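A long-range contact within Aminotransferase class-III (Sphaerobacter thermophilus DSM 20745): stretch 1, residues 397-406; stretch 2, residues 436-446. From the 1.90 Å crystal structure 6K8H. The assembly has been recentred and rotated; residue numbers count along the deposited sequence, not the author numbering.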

# COMPACT_ATOMS: atom_id res chain seq x y z
N ALA B 397 -24.74 -21.41 7.75
CA ALA B 397 -24.57 -22.80 7.29
C ALA B 397 -25.20 -23.03 5.91
O ALA B 397 -24.61 -23.70 5.05
N PHE B 398 -26.41 -22.50 5.69
CA PHE B 398 -27.09 -22.71 4.41
C PHE B 398 -26.37 -22.01 3.26
O PHE B 398 -26.16 -22.60 2.18
N VAL B 399 -25.99 -20.75 3.46
CA VAL B 399 -25.19 -20.03 2.47
C VAL B 399 -23.89 -20.76 2.20
O VAL B 399 -23.43 -20.84 1.05
N GLY B 400 -23.27 -21.32 3.25
CA GLY B 400 -22.05 -22.09 3.06
C GLY B 400 -22.26 -23.32 2.21
O GLY B 400 -21.42 -23.67 1.39
N ARG B 401 -23.39 -24.01 2.40
CA ARG B 401 -23.71 -25.14 1.53
C ARG B 401 -23.85 -24.69 0.07
O ARG B 401 -23.31 -25.32 -0.84
N VAL B 402 -24.56 -23.57 -0.15
CA VAL B 402 -24.74 -23.09 -1.52
C VAL B 402 -23.39 -22.73 -2.14
O VAL B 402 -23.10 -23.07 -3.29
N HIS B 403 -22.53 -22.06 -1.36
CA HIS B 403 -21.23 -21.66 -1.88
C HIS B 403 -20.36 -22.87 -2.22
O HIS B 403 -19.75 -22.92 -3.29
N GLU B 404 -20.32 -23.86 -1.32
CA GLU B 404 -19.52 -25.06 -1.59
C GLU B 404 -20.02 -25.80 -2.82
O GLU B 404 -19.22 -26.25 -3.66
N ALA B 405 -21.34 -25.92 -2.98
CA ALA B 405 -21.88 -26.59 -4.17
C ALA B 405 -21.54 -25.81 -5.43
O ALA B 405 -21.16 -26.40 -6.45
N LEU B 406 -21.68 -24.48 -5.39
CA LEU B 406 -21.30 -23.67 -6.55
C LEU B 406 -19.84 -23.90 -6.91
O LEU B 406 -19.50 -24.10 -8.08
N ALA B 436 -26.18 -23.16 -12.50
CA ALA B 436 -25.39 -23.71 -11.40
C ALA B 436 -25.97 -23.33 -10.05
O ALA B 436 -25.90 -24.12 -9.10
N PHE B 437 -26.54 -22.13 -9.94
CA PHE B 437 -27.15 -21.71 -8.68
C PHE B 437 -28.38 -22.55 -8.38
O PHE B 437 -28.60 -22.95 -7.23
N ALA B 438 -29.20 -22.83 -9.40
CA ALA B 438 -30.35 -23.72 -9.20
C ALA B 438 -29.91 -25.09 -8.69
O ALA B 438 -30.46 -25.63 -7.71
N ALA B 439 -28.88 -25.65 -9.32
CA ALA B 439 -28.39 -26.95 -8.86
C ALA B 439 -27.82 -26.86 -7.45
O ALA B 439 -28.02 -27.78 -6.63
N ALA B 440 -27.12 -25.77 -7.12
CA ALA B 440 -26.52 -25.63 -5.80
C ALA B 440 -27.58 -25.48 -4.71
O ALA B 440 -27.41 -25.98 -3.60
N LEU B 441 -28.66 -24.76 -5.02
CA LEU B 441 -29.77 -24.66 -4.08
C LEU B 441 -30.37 -26.04 -3.81
O LEU B 441 -30.61 -26.41 -2.64
N GLN B 442 -30.55 -26.83 -4.86
CA GLN B 442 -31.11 -28.19 -4.67
C GLN B 442 -30.16 -28.98 -3.76
O GLN B 442 -30.63 -29.56 -2.78
N ASP B 443 -28.85 -28.92 -4.05
CA ASP B 443 -27.86 -29.59 -3.20
C ASP B 443 -27.98 -29.16 -1.75
O ASP B 443 -27.99 -30.00 -0.84
N ALA B 444 -28.05 -27.85 -1.51
CA ALA B 444 -28.05 -27.35 -0.14
C ALA B 444 -29.28 -27.82 0.61
O ALA B 444 -29.23 -27.98 1.84
N ARG B 445 -30.37 -28.10 -0.12
CA ARG B 445 -31.63 -28.56 0.53
C ARG B 445 -31.71 -30.10 0.54
O ARG B 445 -32.64 -30.62 1.13
N GLY B 446 -30.74 -30.78 -0.07
CA GLY B 446 -30.77 -32.25 -0.10
C GLY B 446 -31.77 -32.82 -1.09
O GLY B 446 -32.16 -33.97 -0.92

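Two helices of one chain cross here with their axes 8.2 Å apart at closest approach and an angle of 130° between their N-to-C directions. Such a short separation suits the alanines found where the backbones come nearest: Ala405 CA lies 5.0 Å from Ala440 CA, and Ala444 CA lies 5.1 Å from Arg401 CA, whose long side chain runs on past it. No direct hydrogen bond joins the two stretches, so the contact rests largely on apolar packing.

Ala397 stays out of reach, and Phe398 makes the first contact. Its CA-to-CB bond points sideways, but with chi1 t (-167°) and chi2 at 78° the ring comes nearer to the second helix. Ala444 CB lies over one face of the Phe398 ring, 4.3 Å from its centroid, in a CH-pi contact. Arg445 CG sits at the ring edge, 3.8 Å from Phe398 CZ, while Phe398 CE2 meets Leu441 CD1 at 3.9 Å. A flat, wide side chain can thus cover a methyl group and still reach its neighbours. Val399 points away, and Gly400 has no side chain to offer.

Arg401, which is exposed, points its CA-to-CB bond toward the partner. Its CB packs 3.7 Å from Ala444 CB, and its chain, m at chi1 and t at chi2 and chi3, runs on past Ala444, with CD 3.6 Å from Ala444 O. A long aliphatic stem suits this position because it can pack against the helix while its charged end reaches a water. Arg401 NH1 donates to this water at 2.8 Å, which in turn makes a weak 3.5 Å bond to Asp443 O, the one polar bridge identified across the contact.

Val402, buried with chi1 t (172°), is a knob in the hole formed by Phe437, Ala440, Leu441 and Ala444. Its two methyls let this compact residue spread across the pocket: CG1 is 3.9 Å from Phe437 CE1, and CG2 is 3.7 Å from Ala444 CB.

His403 points away and Glu404 makes no contact, its end leading away; both have polar partners elsewhere in the structure. Ala405 then points toward the partner, its CB 3.7 Å from Ala440 CB and 3.6 Å from Asp443 OD2. This carboxylate is also satisfied elsewhere.

Leu406 closes the walk. Its m,t rotamer brings a sideways-starting side chain closer, placing CG 3.8 Å from Ala440 CB and CD2 3.5 Å from Ala436 O, while CD1 lies at the edge of the Phe437 ring. The branched leucine thereby fills space beside the alanines that a methyl alone would not reach.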

# COMPACT_ATOMS: atom_id res chain seq x y z
CB ALA B 397 -25.15 -23.77 8.32
CB PHE B 398 -28.55 -22.24 4.52
CG PHE B 398 -29.42 -22.69 3.39
CD1 PHE B 398 -29.91 -24.00 3.33
CD2 PHE B 398 -29.75 -21.82 2.37
CE1 PHE B 398 -30.71 -24.41 2.28
CE2 PHE B 398 -30.55 -22.23 1.30
CZ PHE B 398 -31.03 -23.53 1.26
CB VAL B 399 -24.95 -18.58 2.94
CG1 VAL B 399 -23.89 -17.89 2.07
CG2 VAL B 399 -26.25 -17.78 2.91
CB ARG B 401 -24.98 -25.84 2.00
CG ARG B 401 -24.80 -26.78 3.19
CD ARG B 401 -26.08 -27.61 3.49
NE ARG B 401 -25.82 -28.62 4.52
CZ ARG B 401 -25.18 -29.77 4.29
NH1 ARG B 401 -24.76 -30.06 3.07
NH2 ARG B 401 -24.97 -30.63 5.28
CB VAL B 402 -25.72 -21.90 -1.55
CG1 VAL B 402 -25.77 -21.26 -2.95
CG2 VAL B 402 -27.11 -22.35 -1.13
CB HIS B 403 -20.53 -20.75 -0.87
CG HIS B 403 -19.11 -20.43 -1.22
ND1 HIS B 403 -18.04 -21.13 -0.71
CD2 HIS B 403 -18.59 -19.50 -2.05
CE1 HIS B 403 -16.92 -20.63 -1.21
NE2 HIS B 403 -17.22 -19.64 -2.02
CB GLU B 404 -19.53 -25.96 -0.35
CG GLU B 404 -18.76 -27.27 -0.49
CD GLU B 404 -17.25 -27.10 -0.45
OE1 GLU B 404 -16.75 -25.97 -0.21
OE2 GLU B 404 -16.53 -28.11 -0.65
CB ALA B 405 -23.39 -26.78 -4.04
CB LEU B 406 -21.57 -22.18 -6.29
CG LEU B 406 -23.03 -21.72 -6.37
CD1 LEU B 406 -23.21 -20.28 -5.85
CD2 LEU B 406 -23.56 -21.86 -7.80
CB ALA B 436 -23.94 -23.25 -11.51
CB PHE B 437 -27.52 -20.22 -8.72
CG PHE B 437 -28.23 -19.75 -7.47
CD1 PHE B 437 -27.52 -19.53 -6.30
CD2 PHE B 437 -29.60 -19.55 -7.46
CE1 PHE B 437 -28.16 -19.12 -5.15
CE2 PHE B 437 -30.25 -19.14 -6.29
CZ PHE B 437 -29.53 -18.93 -5.14
CB ALA B 438 -31.14 -23.85 -10.50
CB ALA B 439 -27.35 -27.48 -9.84
CB ALA B 440 -25.58 -24.41 -5.77
CB LEU B 441 -30.80 -23.69 -4.64
CG LEU B 441 -31.82 -22.96 -3.76
CD1 LEU B 441 -31.14 -22.29 -2.58
CD2 LEU B 441 -32.57 -21.94 -4.63
CB GLN B 442 -31.33 -28.86 -6.03
CG GLN B 442 -32.46 -28.21 -6.82
CD GLN B 442 -32.47 -28.62 -8.27
OE1 GLN B 442 -31.76 -29.54 -8.68
NE2 GLN B 442 -33.28 -27.94 -9.07
CB ASP B 443 -26.46 -29.28 -3.70
CG ASP B 443 -26.15 -29.92 -5.01
OD1 ASP B 443 -26.97 -30.70 -5.55
OD2 ASP B 443 -25.05 -29.64 -5.49
CB ALA B 444 -27.98 -25.82 -0.14
CB ARG B 445 -32.85 -27.97 -0.18
CG ARG B 445 -32.81 -26.46 -0.33
CD ARG B 445 -33.85 -25.98 -1.31
NE ARG B 445 -35.19 -26.15 -0.78
CZ ARG B 445 -36.29 -26.18 -1.52
NH1 ARG B 445 -36.21 -26.06 -2.84
NH2 ARG B 445 -37.47 -26.34 -0.95
O HOH W 1 -24.92 -29.05 0.45